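Local coordinates for protein predicted metal-dependent hydrolase of the TIM-barrel fold (Lactobacillus casei, PDB 2QPX) that is of uncertain function but binds two zinc ions in a TIM-barrel and is probably a metal-dependent hydrolase of the amidohydrolase family, at residues L22-L34 / P73-N86. Sequence-based numbering, arbitrary orientation. Where two conformers were deposited one is given.
Sequences LIDGKVPNRDDRL and PLAAMNDPGYATYN. With EDO (1,2-ethanediol), chain L.
Arg30, in the first turn of helix 30-37, reaches across to Pro73, Ala75 and Met77 in the loop that leads into helix 79-92; both segments belong to the helices and loops around the TIM-barrel. Arg30 CB lies 3.6 Å from Leu74 O, and CG passes the same carbonyl. With CG anti to the backbone N (chi1 174°) and the chain extended as far as NE, CD arrives beside Ala75 O. Arg30 NE and CZ each lie 3.5 Å from the methyl CE of Met77, present as selenomethionine, which rests over the centre of the guanidinium plane. Arg30 NH1 grips two carbonyls, Ala75 O at 2.8 Å and Pro73 O at 3.0 Å. Arg30 NH2 donates to a water that in turn donates to Pro73 O, and makes a salt bridge with Glu324. An arginine suits this buried place because its several N-H groups can serve carbonyls and a carboxylate together; a leucine here would probably leave Ala75 O without this donor and Glu324 without its positive mate. Earlier in the chain, an Asx turn at Asp24 shapes the type I turn Asp24-Val27, and Lys26 NZ, its positive end suited to a place between two carboxylates, forms salt bridges with Asp24 OD1 and Asp79 OD1. Gly25 O accepts an almost straight bond from Met77 N (175°). Gly25 CA lies 3.3 Å from the Tyr82 ring centroid in a CH-pi contact, where a CB would run into the ring, and Tyr82 OH donates to Ile23 O at 2.8 Å.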
# COMPACT_ATOMS: atom_id res chain seq x y z
N LEU A 22 -11.19 -5.18 -30.50
CA LEU A 22 -12.53 -4.61 -30.50
C LEU A 22 -13.57 -5.63 -30.93
O LEU A 22 -13.23 -6.65 -31.52
CB LEU A 22 -12.58 -3.36 -31.43
CG LEU A 22 -11.65 -2.20 -31.05
CD1 LEU A 22 -11.51 -1.24 -32.27
CD2 LEU A 22 -12.23 -1.44 -29.87
N ILE A 23 -14.84 -5.31 -30.65
CA ILE A 23 -15.96 -6.11 -31.12
C ILE A 23 -16.72 -5.42 -32.24
O ILE A 23 -16.55 -4.24 -32.52
CB ILE A 23 -16.92 -6.48 -29.96
CG1 ILE A 23 -17.78 -5.29 -29.50
CG2 ILE A 23 -16.15 -7.19 -28.80
CD1 ILE A 23 -18.92 -5.66 -28.56
N ASP A 24 -17.51 -6.23 -32.93
CA ASP A 24 -18.44 -5.80 -33.98
C ASP A 24 -19.36 -4.68 -33.49
O ASP A 24 -20.10 -4.88 -32.54
CB ASP A 24 -19.23 -7.05 -34.42
CG ASP A 24 -20.17 -6.82 -35.60
OD1 ASP A 24 -20.37 -5.70 -36.05
OD2 ASP A 24 -20.69 -7.85 -36.09
N GLY A 25 -19.29 -3.52 -34.16
CA GLY A 25 -20.06 -2.34 -33.80
C GLY A 25 -21.57 -2.53 -33.95
O GLY A 25 -22.36 -1.78 -33.37
N LYS A 26 -21.99 -3.55 -34.70
CA LYS A 26 -23.41 -3.86 -34.91
C LYS A 26 -24.07 -4.63 -33.76
O LYS A 26 -25.28 -4.82 -33.76
CB LYS A 26 -23.57 -4.66 -36.22
CG LYS A 26 -23.03 -3.94 -37.42
CD LYS A 26 -23.32 -4.71 -38.73
CE LYS A 26 -22.47 -5.99 -38.83
NZ LYS A 26 -21.00 -5.68 -38.78
N VAL A 27 -23.28 -5.09 -32.77
CA VAL A 27 -23.86 -5.80 -31.63
C VAL A 27 -24.94 -4.97 -30.95
O VAL A 27 -24.73 -3.81 -30.66
CB VAL A 27 -22.71 -6.18 -30.61
CG1 VAL A 27 -23.22 -6.39 -29.20
CG2 VAL A 27 -21.92 -7.38 -31.17
N PRO A 28 -26.12 -5.55 -30.73
CA PRO A 28 -27.25 -4.71 -30.33
C PRO A 28 -27.27 -4.09 -28.93
O PRO A 28 -27.75 -2.94 -28.78
CB PRO A 28 -28.46 -5.66 -30.51
CG PRO A 28 -27.89 -7.02 -30.32
CD PRO A 28 -26.54 -6.94 -30.99
N ASN A 29 -26.73 -4.78 -27.94
CA ASN A 29 -26.87 -4.33 -26.52
C ASN A 29 -25.62 -3.54 -26.11
O ASN A 29 -24.92 -3.87 -25.16
CB ASN A 29 -27.09 -5.55 -25.60
CG ASN A 29 -26.03 -6.65 -25.75
OD1 ASN A 29 -25.33 -6.74 -26.79
ND2 ASN A 29 -25.91 -7.51 -24.73
N ARG A 30 -25.36 -2.46 -26.83
CA ARG A 30 -24.13 -1.68 -26.68
C ARG A 30 -23.95 -1.11 -25.25
O ARG A 30 -22.87 -1.19 -24.66
CB ARG A 30 -24.09 -0.58 -27.73
CG ARG A 30 -22.95 0.36 -27.60
CD ARG A 30 -22.72 1.13 -28.94
NE ARG A 30 -21.79 2.21 -28.70
CZ ARG A 30 -22.02 3.49 -28.86
NH1 ARG A 30 -23.09 3.90 -29.49
NH2 ARG A 30 -21.11 4.34 -28.47
N ASP A 31 -25.00 -0.53 -24.67
CA ASP A 31 -24.93 0.00 -23.29
C ASP A 31 -24.49 -1.10 -22.31
O ASP A 31 -23.56 -0.93 -21.52
CB ASP A 31 -26.29 0.56 -22.89
CG ASP A 31 -26.29 1.35 -21.60
OD1 ASP A 31 -25.29 1.52 -20.95
OD2 ASP A 31 -27.35 1.94 -21.28
N ASP A 32 -25.14 -2.25 -22.37
CA ASP A 32 -24.79 -3.35 -21.47
C ASP A 32 -23.37 -3.87 -21.73
O ASP A 32 -22.64 -4.21 -20.79
CB ASP A 32 -25.81 -4.48 -21.56
CG ASP A 32 -27.14 -4.16 -20.89
OD1 ASP A 32 -27.30 -3.11 -20.22
OD2 ASP A 32 -28.02 -5.02 -21.04
N ARG A 33 -22.96 -3.93 -22.99
CA ARG A 33 -21.60 -4.37 -23.32
C ARG A 33 -20.55 -3.38 -22.80
O ARG A 33 -19.46 -3.78 -22.37
CB ARG A 33 -21.40 -4.65 -24.83
CG ARG A 33 -22.18 -5.87 -25.35
CD ARG A 33 -21.69 -7.22 -24.80
NE ARG A 33 -20.29 -7.58 -25.15
CZ ARG A 33 -19.91 -8.28 -26.21
NH1 ARG A 33 -20.79 -8.74 -27.09
NH2 ARG A 33 -18.65 -8.57 -26.38
N LEU A 34 -20.83 -2.10 -22.88
CA LEU A 34 -19.98 -1.08 -22.30
C LEU A 34 -19.87 -1.28 -20.78
O LEU A 34 -18.78 -1.23 -20.19
CB LEU A 34 -20.50 0.34 -22.61
CG LEU A 34 -20.11 0.93 -23.94
CD1 LEU A 34 -21.02 2.15 -24.33
CD2 LEU A 34 -18.58 1.28 -23.98
N PRO A 73 -27.16 8.29 -28.70
CA PRO A 73 -25.74 8.16 -28.44
C PRO A 73 -25.26 6.72 -28.18
O PRO A 73 -24.08 6.46 -28.38
CB PRO A 73 -25.52 9.04 -27.22
CG PRO A 73 -26.86 9.04 -26.51
CD PRO A 73 -27.83 9.07 -27.63
N LEU A 74 -26.15 5.83 -27.77
CA LEU A 74 -25.81 4.43 -27.49
C LEU A 74 -26.25 3.42 -28.56
O LEU A 74 -26.23 2.21 -28.34
CB LEU A 74 -26.30 4.05 -26.08
CG LEU A 74 -25.70 4.89 -24.95
CD1 LEU A 74 -26.29 4.48 -23.60
CD2 LEU A 74 -24.18 4.77 -24.94
N ALA A 75 -26.59 3.91 -29.74
CA ALA A 75 -27.00 3.05 -30.84
C ALA A 75 -25.88 2.14 -31.31
O ALA A 75 -24.72 2.56 -31.34
CB ALA A 75 -27.46 3.92 -32.02
N ALA A 76 -26.23 0.92 -31.70
CA ALA A 76 -25.32 0.09 -32.51
C ALA A 76 -25.00 0.84 -33.82
O ALA A 76 -25.71 1.76 -34.22
CB ALA A 76 -25.92 -1.31 -32.78
N MSE A 77 -23.89 0.48 -34.46
CA MSE A 77 -23.38 1.21 -35.61
C MSE A 77 -23.05 0.24 -36.72
O MSE A 77 -22.41 -0.79 -36.50
CB MSE A 77 -22.14 2.02 -35.23
CG MSE A 77 -22.43 3.15 -34.25
SE MSE A 77 -20.88 3.91 -33.43
CE MSE A 77 -20.73 2.66 -31.98
N ASN A 78 -23.48 0.61 -37.94
CA ASN A 78 -23.04 -0.13 -39.12
C ASN A 78 -21.58 0.18 -39.44
O ASN A 78 -20.94 1.01 -38.79
CB ASN A 78 -23.98 0.17 -40.30
CG ASN A 78 -25.24 -0.68 -40.27
OD1 ASN A 78 -25.26 -1.74 -39.65
ND2 ASN A 78 -26.29 -0.24 -40.99
N ASP A 79 -21.00 -0.53 -40.41
CA ASP A 79 -19.56 -0.46 -40.58
C ASP A 79 -18.98 0.94 -40.88
O ASP A 79 -17.95 1.34 -40.32
CB ASP A 79 -19.12 -1.49 -41.61
CG ASP A 79 -19.43 -2.92 -41.18
OD1 ASP A 79 -19.88 -3.18 -40.05
OD2 ASP A 79 -19.20 -3.84 -42.02
N PRO A 80 -19.59 1.70 -41.81
CA PRO A 80 -19.03 3.05 -42.05
C PRO A 80 -19.11 3.95 -40.82
O PRO A 80 -18.14 4.65 -40.48
CB PRO A 80 -19.88 3.61 -43.22
CG PRO A 80 -20.63 2.50 -43.72
CD PRO A 80 -20.70 1.40 -42.74
N GLY A 81 -20.25 3.92 -40.15
CA GLY A 81 -20.42 4.71 -38.91
C GLY A 81 -19.43 4.28 -37.84
O GLY A 81 -18.83 5.12 -37.18
N TYR A 82 -19.26 2.99 -37.68
CA TYR A 82 -18.36 2.48 -36.64
C TYR A 82 -16.91 2.89 -36.93
O TYR A 82 -16.18 3.27 -36.00
CB TYR A 82 -18.50 0.98 -36.52
CG TYR A 82 -17.91 0.34 -35.25
CD1 TYR A 82 -18.17 0.88 -33.98
CD2 TYR A 82 -17.21 -0.85 -35.31
CE1 TYR A 82 -17.70 0.26 -32.85
CE2 TYR A 82 -16.72 -1.46 -34.17
CZ TYR A 82 -17.01 -0.94 -32.94
OH TYR A 82 -16.54 -1.57 -31.78
N ALA A 83 -16.48 2.83 -38.19
CA ALA A 83 -15.16 3.31 -38.53
C ALA A 83 -15.03 4.81 -38.24
O ALA A 83 -14.04 5.26 -37.68
CB ALA A 83 -14.82 2.98 -40.02
N THR A 84 -16.03 5.59 -38.64
CA THR A 84 -16.03 7.02 -38.34
C THR A 84 -15.87 7.30 -36.84
O THR A 84 -15.06 8.11 -36.43
CB THR A 84 -17.35 7.70 -38.84
OG1 THR A 84 -17.41 7.58 -40.27
CG2 THR A 84 -17.41 9.17 -38.44
N TYR A 85 -16.65 6.56 -36.08
CA TYR A 85 -16.68 6.71 -34.60
C TYR A 85 -15.33 6.34 -33.97
O TYR A 85 -14.77 7.09 -33.16
CB TYR A 85 -17.79 5.84 -34.05
CG TYR A 85 -18.02 6.01 -32.56
CD1 TYR A 85 -18.40 7.24 -32.02
CD2 TYR A 85 -17.86 4.94 -31.69
CE1 TYR A 85 -18.61 7.40 -30.68
CE2 TYR A 85 -18.08 5.10 -30.31
CZ TYR A 85 -18.46 6.34 -29.82
OH TYR A 85 -18.65 6.52 -28.46
N ASN A 86 -14.80 5.19 -34.35
CA ASN A 86 -13.44 4.80 -33.93
C ASN A 86 -12.39 5.85 -34.33
O ASN A 86 -11.55 6.26 -33.52
CB ASN A 86 -13.08 3.40 -34.42
CG ASN A 86 -13.67 2.32 -33.54
OD1 ASN A 86 -13.06 1.92 -32.55
ND2 ASN A 86 -14.87 1.84 -33.88
C1 EDO L . -23.89 -9.33 -34.02
O1 EDO L . -24.82 -9.19 -32.93
C2 EDO L . -24.11 -8.21 -35.03
O2 EDO L . -23.27 -8.38 -36.18
O HOH W 1 -27.54 -0.18 -28.43
O HOH W 2 -21.68 7.17 -29.10